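Local structure of type II restriction enzyme MspI (Moraxella sp., 1SA3) at residues 35-40 and 205-210; 50-55 and 62-67. The protein recognises the double-stranded DNA sequence 5'-CCGG-3' and cuts it after the first C, leaving fragments with terminal 5'-phosphates. One frame throughout, in Å; residues are numbered along the deposited sequence.

Contact 1 of 2, residues 35-40 and 205-210. With NA (sodium ion), chain G.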
ATOM      1  N   GLU E  35      -6.945  -1.750 -10.059  1.00 17.24           N
ATOM      2  CA  GLU E  35      -6.708  -3.073  -9.495  1.00 17.94           C
ATOM      3  C   GLU E  35      -6.868  -4.030 -10.671  1.00 17.81           C
ATOM      4  O   GLU E  35      -6.057  -4.928 -10.888  1.00 17.16           O
ATOM      5  CB  GLU E  35      -7.741  -3.431  -8.427  1.00 15.91           C
ATOM      6  CG  GLU E  35      -7.598  -4.879  -7.951  1.00 17.52           C
ATOM      7  CD  GLU E  35      -8.620  -5.272  -6.910  1.00 20.91           C
ATOM      8  OE1 GLU E  35      -8.912  -4.444  -6.023  1.00 24.00           O
ATOM      9  OE2 GLU E  35      -9.120  -6.415  -6.971  1.00 22.98           O
ATOM     10  N   LYS E  36      -7.921  -3.814 -11.449  1.00 18.67           N
ATOM     11  CA  LYS E  36      -8.210  -4.661 -12.595  1.00 19.44           C
ATOM     12  C   LYS E  36      -7.105  -4.587 -13.648  1.00 18.14           C
ATOM     13  O   LYS E  36      -6.837  -5.563 -14.341  1.00 18.66           O
ATOM     14  CB  LYS E  36      -9.557  -4.256 -13.203  1.00 23.79           C
ATOM     15  CG  LYS E  36     -10.363  -5.414 -13.770  1.00 32.91           C
ATOM     16  CD  LYS E  36     -10.142  -5.577 -15.249  1.00 33.30           C
ATOM     17  CE  LYS E  36     -11.110  -6.599 -15.836  1.00 33.43           C
ATOM     18  NZ  LYS E  36     -11.100  -6.542 -17.327  1.00 26.44           N
ATOM     19  N   TYR E  37      -6.468  -3.426 -13.758  1.00 17.59           N
ATOM     20  CA  TYR E  37      -5.383  -3.220 -14.716  1.00 15.32           C
ATOM     21  C   TYR E  37      -4.254  -4.204 -14.395  1.00 16.18           C
ATOM     22  O   TYR E  37      -3.691  -4.828 -15.295  1.00 16.56           O
ATOM     23  CB  TYR E  37      -4.905  -1.769 -14.617  1.00 15.72           C
ATOM     24  CG  TYR E  37      -3.916  -1.299 -15.670  1.00 16.81           C
ATOM     25  CD1 TYR E  37      -3.880  -1.858 -16.951  1.00 16.58           C
ATOM     26  CD2 TYR E  37      -3.055  -0.241 -15.394  1.00 13.34           C
ATOM     27  CE1 TYR E  37      -2.999  -1.356 -17.929  1.00 15.70           C
ATOM     28  CE2 TYR E  37      -2.193   0.259 -16.338  1.00 13.67           C
ATOM     29  CZ  TYR E  37      -2.164  -0.297 -17.607  1.00 15.95           C
ATOM     30  OH  TYR E  37      -1.303   0.240 -18.531  1.00 17.61           O
ATOM     31  N   ILE E  38      -3.940  -4.360 -13.111  1.00 15.19           N
ATOM     32  CA  ILE E  38      -2.894  -5.297 -12.701  1.00 14.43           C
ATOM     33  C   ILE E  38      -3.354  -6.731 -12.951  1.00 14.58           C
ATOM     34  O   ILE E  38      -2.599  -7.540 -13.481  1.00 15.95           O
ATOM     35  CB  ILE E  38      -2.533  -5.141 -11.194  1.00 14.79           C
ATOM     36  CG1 ILE E  38      -1.915  -3.766 -10.936  1.00 10.96           C
ATOM     37  CG2 ILE E  38      -1.556  -6.240 -10.754  1.00 14.26           C
ATOM     38  CD1 ILE E  38      -0.566  -3.540 -11.607  1.00 12.05           C
ATOM     39  N   LEU E  39      -4.596  -7.041 -12.580  1.00 14.34           N
ATOM     40  CA  LEU E  39      -5.122  -8.384 -12.760  1.00 15.77           C
ATOM     41  C   LEU E  39      -5.071  -8.833 -14.221  1.00 19.20           C
ATOM     42  O   LEU E  39      -4.726  -9.985 -14.507  1.00 16.48           O
ATOM     43  CB  LEU E  39      -6.555  -8.476 -12.232  1.00 19.00           C
ATOM     44  CG  LEU E  39      -6.799  -8.234 -10.734  1.00 23.10           C
ATOM     45  CD1 LEU E  39      -8.295  -8.231 -10.465  1.00 24.26           C
ATOM     46  CD2 LEU E  39      -6.123  -9.312  -9.899  1.00 24.15           C
ATOM     47  N   ASP E  40      -5.391  -7.928 -15.140  1.00 17.22           N
ATOM     48  CA  ASP E  40      -5.376  -8.261 -16.560  1.00 20.06           C
ATOM     49  C   ASP E  40      -3.966  -8.431 -17.119  1.00 19.35           C
ATOM     50  O   ASP E  40      -3.727  -9.297 -17.958  1.00 18.46           O
ATOM     51  CB  ASP E  40      -6.132  -7.198 -17.365  1.00 22.33           C
ATOM     52  CG  ASP E  40      -7.643  -7.333 -17.237  1.00 23.49           C
ATOM     53  OD1 ASP E  40      -8.104  -8.319 -16.624  1.00 20.20           O
ATOM     54  OD2 ASP E  40      -8.364  -6.453 -17.757  1.00 24.52           O
ATOM     55  N   ILE E 205       1.584  -1.491  -4.467  1.00  9.19           N
ATOM     56  CA  ILE E 205       1.508  -0.922  -5.806  1.00 12.75           C
ATOM     57  C   ILE E 205       0.800   0.419  -5.710  1.00 11.05           C
ATOM     58  O   ILE E 205      -0.312   0.499  -5.207  1.00 12.86           O
ATOM     59  CB  ILE E 205       0.709  -1.860  -6.750  1.00 13.67           C
ATOM     60  CG1 ILE E 205       1.411  -3.217  -6.835  1.00 13.94           C
ATOM     61  CG2 ILE E 205       0.570  -1.239  -8.140  1.00 12.83           C
ATOM     62  CD1 ILE E 205       0.688  -4.239  -7.710  1.00 13.18           C
ATOM     63  N   ARG E 206       1.461   1.470  -6.183  1.00 15.02           N
ATOM     64  CA  ARG E 206       0.894   2.810  -6.139  1.00 14.45           C
ATOM     65  C   ARG E 206       0.852   3.456  -7.520  1.00 16.26           C
ATOM     66  O   ARG E 206       1.892   3.803  -8.082  1.00 15.32           O
ATOM     67  CB  ARG E 206       1.711   3.703  -5.202  1.00 15.31           C
ATOM     68  CG  ARG E 206       1.790   3.218  -3.763  1.00 17.79           C
ATOM     69  CD  ARG E 206       0.432   3.240  -3.083  1.00 21.03           C
ATOM     70  NE  ARG E 206       0.531   2.846  -1.681  1.00 25.41           N
ATOM     71  CZ  ARG E 206       1.195   3.532  -0.756  1.00 28.96           C
ATOM     72  NH1 ARG E 206       1.822   4.655  -1.081  1.00 32.66           N
ATOM     73  NH2 ARG E 206       1.241   3.093   0.493  1.00 32.90           N
ATOM     74  N   PHE E 207      -0.351   3.608  -8.060  1.00 16.10           N
ATOM     75  CA  PHE E 207      -0.532   4.247  -9.360  1.00 13.73           C
ATOM     76  C   PHE E 207      -0.690   5.742  -9.140  1.00 16.72           C
ATOM     77  O   PHE E 207      -1.497   6.174  -8.308  1.00 17.29           O
ATOM     78  CB  PHE E 207      -1.793   3.737 -10.056  1.00 12.19           C
ATOM     79  CG  PHE E 207      -1.647   2.385 -10.668  1.00 12.35           C
ATOM     80  CD1 PHE E 207      -2.131   1.259 -10.018  1.00 10.31           C
ATOM     81  CD2 PHE E 207      -1.031   2.236 -11.901  1.00 12.80           C
ATOM     82  CE1 PHE E 207      -1.999  -0.007 -10.598  1.00 14.44           C
ATOM     83  CE2 PHE E 207      -0.896   0.983 -12.489  1.00 13.48           C
ATOM     84  CZ  PHE E 207      -1.381  -0.141 -11.833  1.00 14.83           C
ATOM     85  N   GLN E 208       0.100   6.528  -9.857  1.00 18.49           N
ATOM     86  CA  GLN E 208      -0.016   7.969  -9.760  1.00 18.02           C
ATOM     87  C   GLN E 208      -0.986   8.345 -10.879  1.00 17.05           C
ATOM     88  O   GLN E 208      -0.705   8.140 -12.062  1.00 16.39           O
ATOM     89  CB  GLN E 208       1.334   8.642  -9.977  1.00 21.89           C
ATOM     90  CG  GLN E 208       1.260  10.152  -9.847  1.00 27.84           C
ATOM     91  CD  GLN E 208       2.627  10.792  -9.921  1.00 32.57           C
ATOM     92  OE1 GLN E 208       3.436  10.451 -10.789  1.00 37.12           O
ATOM     93  NE2 GLN E 208       2.891  11.730  -9.022  1.00 33.02           N
ATOM     94  N   VAL E 209      -2.135   8.878 -10.487  1.00 19.10           N
ATOM     95  CA  VAL E 209      -3.174   9.251 -11.433  1.00 17.76           C
ATOM     96  C   VAL E 209      -3.574  10.695 -11.199  1.00 18.25           C
ATOM     97  O   VAL E 209      -4.017  11.054 -10.106  1.00 17.16           O
ATOM     98  CB  VAL E 209      -4.404   8.353 -11.251  1.00 16.24           C
ATOM     99  CG1 VAL E 209      -5.482   8.740 -12.238  1.00 15.81           C
ATOM    100  CG2 VAL E 209      -4.005   6.890 -11.438  1.00 10.46           C
ATOM    101  N   ILE E 210      -3.406  11.520 -12.229  1.00 18.61           N
ATOM    102  CA  ILE E 210      -3.738  12.935 -12.132  1.00 19.84           C
ATOM    103  C   ILE E 210      -4.754  13.317 -13.200  1.00 20.76           C
ATOM    104  O   ILE E 210      -4.613  12.956 -14.370  1.00 19.65           O
ATOM    105  CB  ILE E 210      -2.473  13.804 -12.264  1.00 18.13           C
ATOM    106  CG1 ILE E 210      -1.470  13.412 -11.177  1.00 21.06           C
ATOM    107  CG2 ILE E 210      -2.833  15.274 -12.101  1.00 24.09           C
ATOM    108  CD1 ILE E 210      -0.133  14.112 -11.269  1.00 21.49           C
TER
HETATM  109 NA    NA G 401      -9.793  -5.841  -4.355  1.00 29.81          NA
HETATM  110  O   HOH W   1     -10.402  -6.724  -2.334  1.00 31.65           O
HETATM  111  O   HOH W   2      -9.506  -3.838  -3.060  1.00 40.47           O

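Contact 2 of 2, residues 50-55 and 62-67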
ATOM      1  N   LYS E  50       2.806 -11.284 -23.451  1.00 19.73           N
ATOM      2  CA  LYS E  50       2.372 -10.248 -24.388  1.00 21.12           C
ATOM      3  C   LYS E  50       2.756  -8.845 -23.912  1.00 23.13           C
ATOM      4  O   LYS E  50       3.378  -8.072 -24.648  1.00 21.80           O
ATOM      5  CB  LYS E  50       0.847 -10.320 -24.565  1.00 23.79           C
ATOM      6  CG  LYS E  50       0.209  -9.160 -25.342  1.00 23.82           C
ATOM      7  CD  LYS E  50      -1.323  -9.258 -25.302  1.00 26.18           C
ATOM      8  CE  LYS E  50      -2.009  -8.154 -26.115  1.00 30.01           C
ATOM      9  NZ  LYS E  50      -1.837  -8.328 -27.597  1.00 31.39           N
ATOM     10  N   TYR E  51       2.396  -8.529 -22.669  1.00 20.46           N
ATOM     11  CA  TYR E  51       2.647  -7.207 -22.115  1.00 21.24           C
ATOM     12  C   TYR E  51       4.073  -6.854 -21.738  1.00 23.24           C
ATOM     13  O   TYR E  51       4.415  -5.676 -21.679  1.00 24.95           O
ATOM     14  CB  TYR E  51       1.700  -6.965 -20.935  1.00 18.35           C
ATOM     15  CG  TYR E  51       0.269  -6.829 -21.398  1.00 20.66           C
ATOM     16  CD1 TYR E  51      -0.725  -7.691 -20.938  1.00 18.75           C
ATOM     17  CD2 TYR E  51      -0.083  -5.853 -22.340  1.00 19.76           C
ATOM     18  CE1 TYR E  51      -2.033  -7.590 -21.402  1.00 20.23           C
ATOM     19  CE2 TYR E  51      -1.390  -5.746 -22.815  1.00 21.17           C
ATOM     20  CZ  TYR E  51      -2.355  -6.618 -22.343  1.00 23.18           C
ATOM     21  OH  TYR E  51      -3.640  -6.536 -22.825  1.00 24.20           O
ATOM     22  N   ASN E  52       4.914  -7.853 -21.500  1.00 20.69           N
ATOM     23  CA  ASN E  52       6.294  -7.561 -21.154  1.00 23.20           C
ATOM     24  C   ASN E  52       7.131  -7.470 -22.429  1.00 23.93           C
ATOM     25  O   ASN E  52       8.206  -8.060 -22.522  1.00 25.64           O
ATOM     26  CB  ASN E  52       6.868  -8.644 -20.241  1.00 23.32           C
ATOM     27  CG  ASN E  52       8.049  -8.142 -19.440  1.00 27.16           C
ATOM     28  OD1 ASN E  52       7.884  -7.377 -18.485  1.00 26.00           O
ATOM     29  ND2 ASN E  52       9.249  -8.543 -19.837  1.00 26.11           N
ATOM     30  N   THR E  53       6.622  -6.744 -23.420  1.00 22.24           N
ATOM     31  CA  THR E  53       7.332  -6.579 -24.684  1.00 23.86           C
ATOM     32  C   THR E  53       7.326  -5.112 -25.072  1.00 25.06           C
ATOM     33  O   THR E  53       6.474  -4.345 -24.618  1.00 22.90           O
ATOM     34  CB  THR E  53       6.670  -7.373 -25.828  1.00 24.68           C
ATOM     35  OG1 THR E  53       5.424  -6.755 -26.183  1.00 22.21           O
ATOM     36  CG2 THR E  53       6.428  -8.810 -25.405  1.00 22.57           C
ATOM     37  N   ASN E  54       8.277  -4.728 -25.916  1.00 24.74           N
ATOM     38  CA  ASN E  54       8.385  -3.354 -26.379  1.00 24.94           C
ATOM     39  C   ASN E  54       7.175  -2.940 -27.211  1.00 23.79           C
ATOM     40  O   ASN E  54       7.070  -1.785 -27.620  1.00 21.49           O
ATOM     41  CB  ASN E  54       9.660  -3.182 -27.201  1.00 30.95           C
ATOM     42  CG  ASN E  54      10.912  -3.271 -26.356  1.00 38.19           C
ATOM     43  OD1 ASN E  54      12.017  -3.406 -26.881  1.00 43.03           O
ATOM     44  ND2 ASN E  54      10.749  -3.182 -25.039  1.00 38.93           N
ATOM     45  N   ALA E  55       6.274  -3.884 -27.471  1.00 22.03           N
ATOM     46  CA  ALA E  55       5.063  -3.585 -28.227  1.00 22.47           C
ATOM     47  C   ALA E  55       4.043  -2.889 -27.314  1.00 24.20           C
ATOM     48  O   ALA E  55       3.096  -2.255 -27.791  1.00 21.57           O
ATOM     49  CB  ALA E  55       4.469  -4.862 -28.802  1.00 24.09           C
ATOM     50  N   ILE E  62       5.155  -1.562 -16.169  1.00 15.65           N
ATOM     51  CA  ILE E  62       4.398  -2.012 -15.000  1.00 14.22           C
ATOM     52  C   ILE E  62       4.763  -3.448 -14.623  1.00 18.32           C
ATOM     53  O   ILE E  62       5.121  -3.725 -13.470  1.00 16.62           O
ATOM     54  CB  ILE E  62       2.882  -1.912 -15.276  1.00 15.26           C
ATOM     55  CG1 ILE E  62       2.507  -0.437 -15.487  1.00 16.18           C
ATOM     56  CG2 ILE E  62       2.088  -2.545 -14.124  1.00 15.63           C
ATOM     57  CD1 ILE E  62       1.086  -0.223 -16.049  1.00 14.64           C
ATOM     58  N   SER E  63       4.697  -4.359 -15.592  1.00 14.45           N
ATOM     59  CA  SER E  63       5.030  -5.750 -15.324  1.00 16.18           C
ATOM     60  C   SER E  63       6.499  -5.934 -14.890  1.00 14.79           C
ATOM     61  O   SER E  63       6.785  -6.715 -13.977  1.00 16.22           O
ATOM     62  CB  SER E  63       4.694  -6.620 -16.548  1.00 14.23           C
ATOM     63  OG  SER E  63       5.396  -6.208 -17.707  1.00 14.89           O
ATOM     64  N   SER E  64       7.426  -5.220 -15.526  1.00 15.59           N
ATOM     65  CA  SER E  64       8.841  -5.318 -15.152  1.00 16.88           C
ATOM     66  C   SER E  64       9.077  -4.809 -13.726  1.00 16.08           C
ATOM     67  O   SER E  64       9.859  -5.383 -12.977  1.00 14.44           O
ATOM     68  CB  SER E  64       9.728  -4.522 -16.118  1.00 18.62           C
ATOM     69  OG  SER E  64       9.838  -5.174 -17.372  1.00 23.13           O
ATOM     70  N   LYS E  65       8.411  -3.724 -13.352  1.00 16.01           N
ATOM     71  CA  LYS E  65       8.568  -3.196 -12.002  1.00 16.23           C
ATOM     72  C   LYS E  65       8.045  -4.210 -10.985  1.00 14.79           C
ATOM     73  O   LYS E  65       8.598  -4.349  -9.895  1.00 15.64           O
ATOM     74  CB  LYS E  65       7.812  -1.867 -11.840  1.00 11.26           C
ATOM     75  CG  LYS E  65       8.525  -0.659 -12.433  1.00 16.24           C
ATOM     76  CD  LYS E  65       7.644   0.578 -12.400  1.00 14.76           C
ATOM     77  CE  LYS E  65       8.388   1.784 -12.960  1.00 21.78           C
ATOM     78  NZ  LYS E  65       7.531   2.995 -13.086  1.00 17.69           N
ATOM     79  N   LEU E  66       6.976  -4.916 -11.332  1.00 12.89           N
ATOM     80  CA  LEU E  66       6.427  -5.897 -10.403  1.00 14.31           C
ATOM     81  C   LEU E  66       7.385  -7.081 -10.242  1.00 14.40           C
ATOM     82  O   LEU E  66       7.666  -7.513  -9.119  1.00 14.84           O
ATOM     83  CB  LEU E  66       5.046  -6.371 -10.872  1.00 13.98           C
ATOM     84  CG  LEU E  66       4.202  -7.090  -9.801  1.00 16.45           C
ATOM     85  CD1 LEU E  66       2.711  -6.811 -10.033  1.00 16.66           C
ATOM     86  CD2 LEU E  66       4.483  -8.589  -9.827  1.00 17.25           C
ATOM     87  N   LEU E  67       7.897  -7.601 -11.353  1.00 15.76           N
ATOM     88  CA  LEU E  67       8.832  -8.725 -11.282  1.00 15.06           C
ATOM     89  C   LEU E  67      10.129  -8.310 -10.586  1.00 14.96           C
ATOM     90  O   LEU E  67      10.745  -9.099  -9.860  1.00 16.29           O
ATOM     91  CB  LEU E  67       9.142  -9.260 -12.687  1.00 14.58           C
ATOM     92  CG  LEU E  67       7.978  -9.881 -13.475  1.00 18.52           C
ATOM     93  CD1 LEU E  67       8.474 -10.322 -14.848  1.00 16.35           C
ATOM     94  CD2 LEU E  67       7.383 -11.060 -12.713  1.00 16.76           C
TER

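Contact 1 of 2, residues 35-40 and 205-210
Ile-38 lays the end of its side chain against the rim of the Phe-207 ring. This joins helix 23-41 to strand 203-210 of the mixed sheet in the PDDEXK nuclease fold. The two segments run at 119° to each other, and side chains alone bridge them. CD1 of Ile-38 lies 3.5 Å from CZ of Phe-207, while its CG1 sits in the plane of the ring, at the edge. With CG1 beside the backbone N (chi1 -65°), the longer branch of Ile-38 reaches the strand. Its CD1 also meets CD1 of Ile-205 at 4.2 Å. Tyr-37 brings CD2 to 3.8 Å from CE2 of Phe-207. The rings meet obliquely, planes at 34° and centroids 5.9 Å apart. The Tyr-37 hydroxyl, at the far end of its ring, is hydrogen-bonded to Glu-59 OE1 and Gln-58 NE2. All four touching residues are buried. One turn back on the helix, the extended chain of Glu-35 carries its carboxylate to the sodium ion. Asp-84 OD2, the backbone O of Asp-99 and two waters complete the site. Both carboxylate oxygens of Glu-35 bind, OE1 more closely than OE2, which is 2.8 Å from the sodium.

Contact 2 of 2, residues 50-55 and 62-67
Asn-52 turns its CG away from the backbone N (chi1 -158°), and Ser-63 folds its OG between its own N and carbonyl carbon (chi1 59°). Together these torsions bring the amide oxygen of one to the hydroxyl of the other. Asn-52 OD1 lies 2.9 Å from Ser-63 OG. Ser-64 OG approaches the same oxygen, Asn-52 OD1, at 3.1 Å. Two hydroxyls from successive residues of helix 57-69 thus converge on one amide oxygen. Each could donate to it, but the bonding is not settled. Ser-63 OG also hydrogen-bonds Glu-59 O, its strongest partner, and Lys-60 O, so its one proton has more than one possible acceptor. Ser-64 OG has a weak hydrogen bond to Lys-60 O. Asn-52 is the first residue to leave the helix 45-51 conformation. It centres an inverse gamma turn, closed by a weak bond from Thr-53 N to Tyr-51 O at 3.0 Å. Thr-53 OG1 gives a firmer bond to Lys-50 O at 2.9 Å and meets that carbonyl nearly head-on. It therefore ties the loop back to the last turn of the helix. The contact sets the exit of helix 45-51 against helix 57-69. Ser-63 also touches Ile-41 at the end of helix 23-41 and Phe-42 just after it. Further along, Leu-66 and Leu-67 pack on strand 100-106, and Leu-66 also reaches Ile-219 of strand 213-221.

Contact 2 is nested in the chain loop that contact 1 closes, and their centres lie 14 Å apart. Helix 57-69 joins them. Ile-62 sends CD1 to 3.3 Å from Tyr-37 CE2, and its CG2 lies 3.8 Å from Ile-38 CD1. Leu-66 CD1 packs 4.0 Å from Ile-205 CD1. Helix 57-69 thus packs on both partners of contact 1, helix 23-41 and strand 203-210. The two contacts differ in their distance from the DNA. Contact 1 holds a sodium ligand, and its nearest atom is about 5 Å from the nucleic acid. Contact 2 is a polar junction between the exit of helix 45-51 and helix 57-69, with its nearest atom about 15 Å from the DNA.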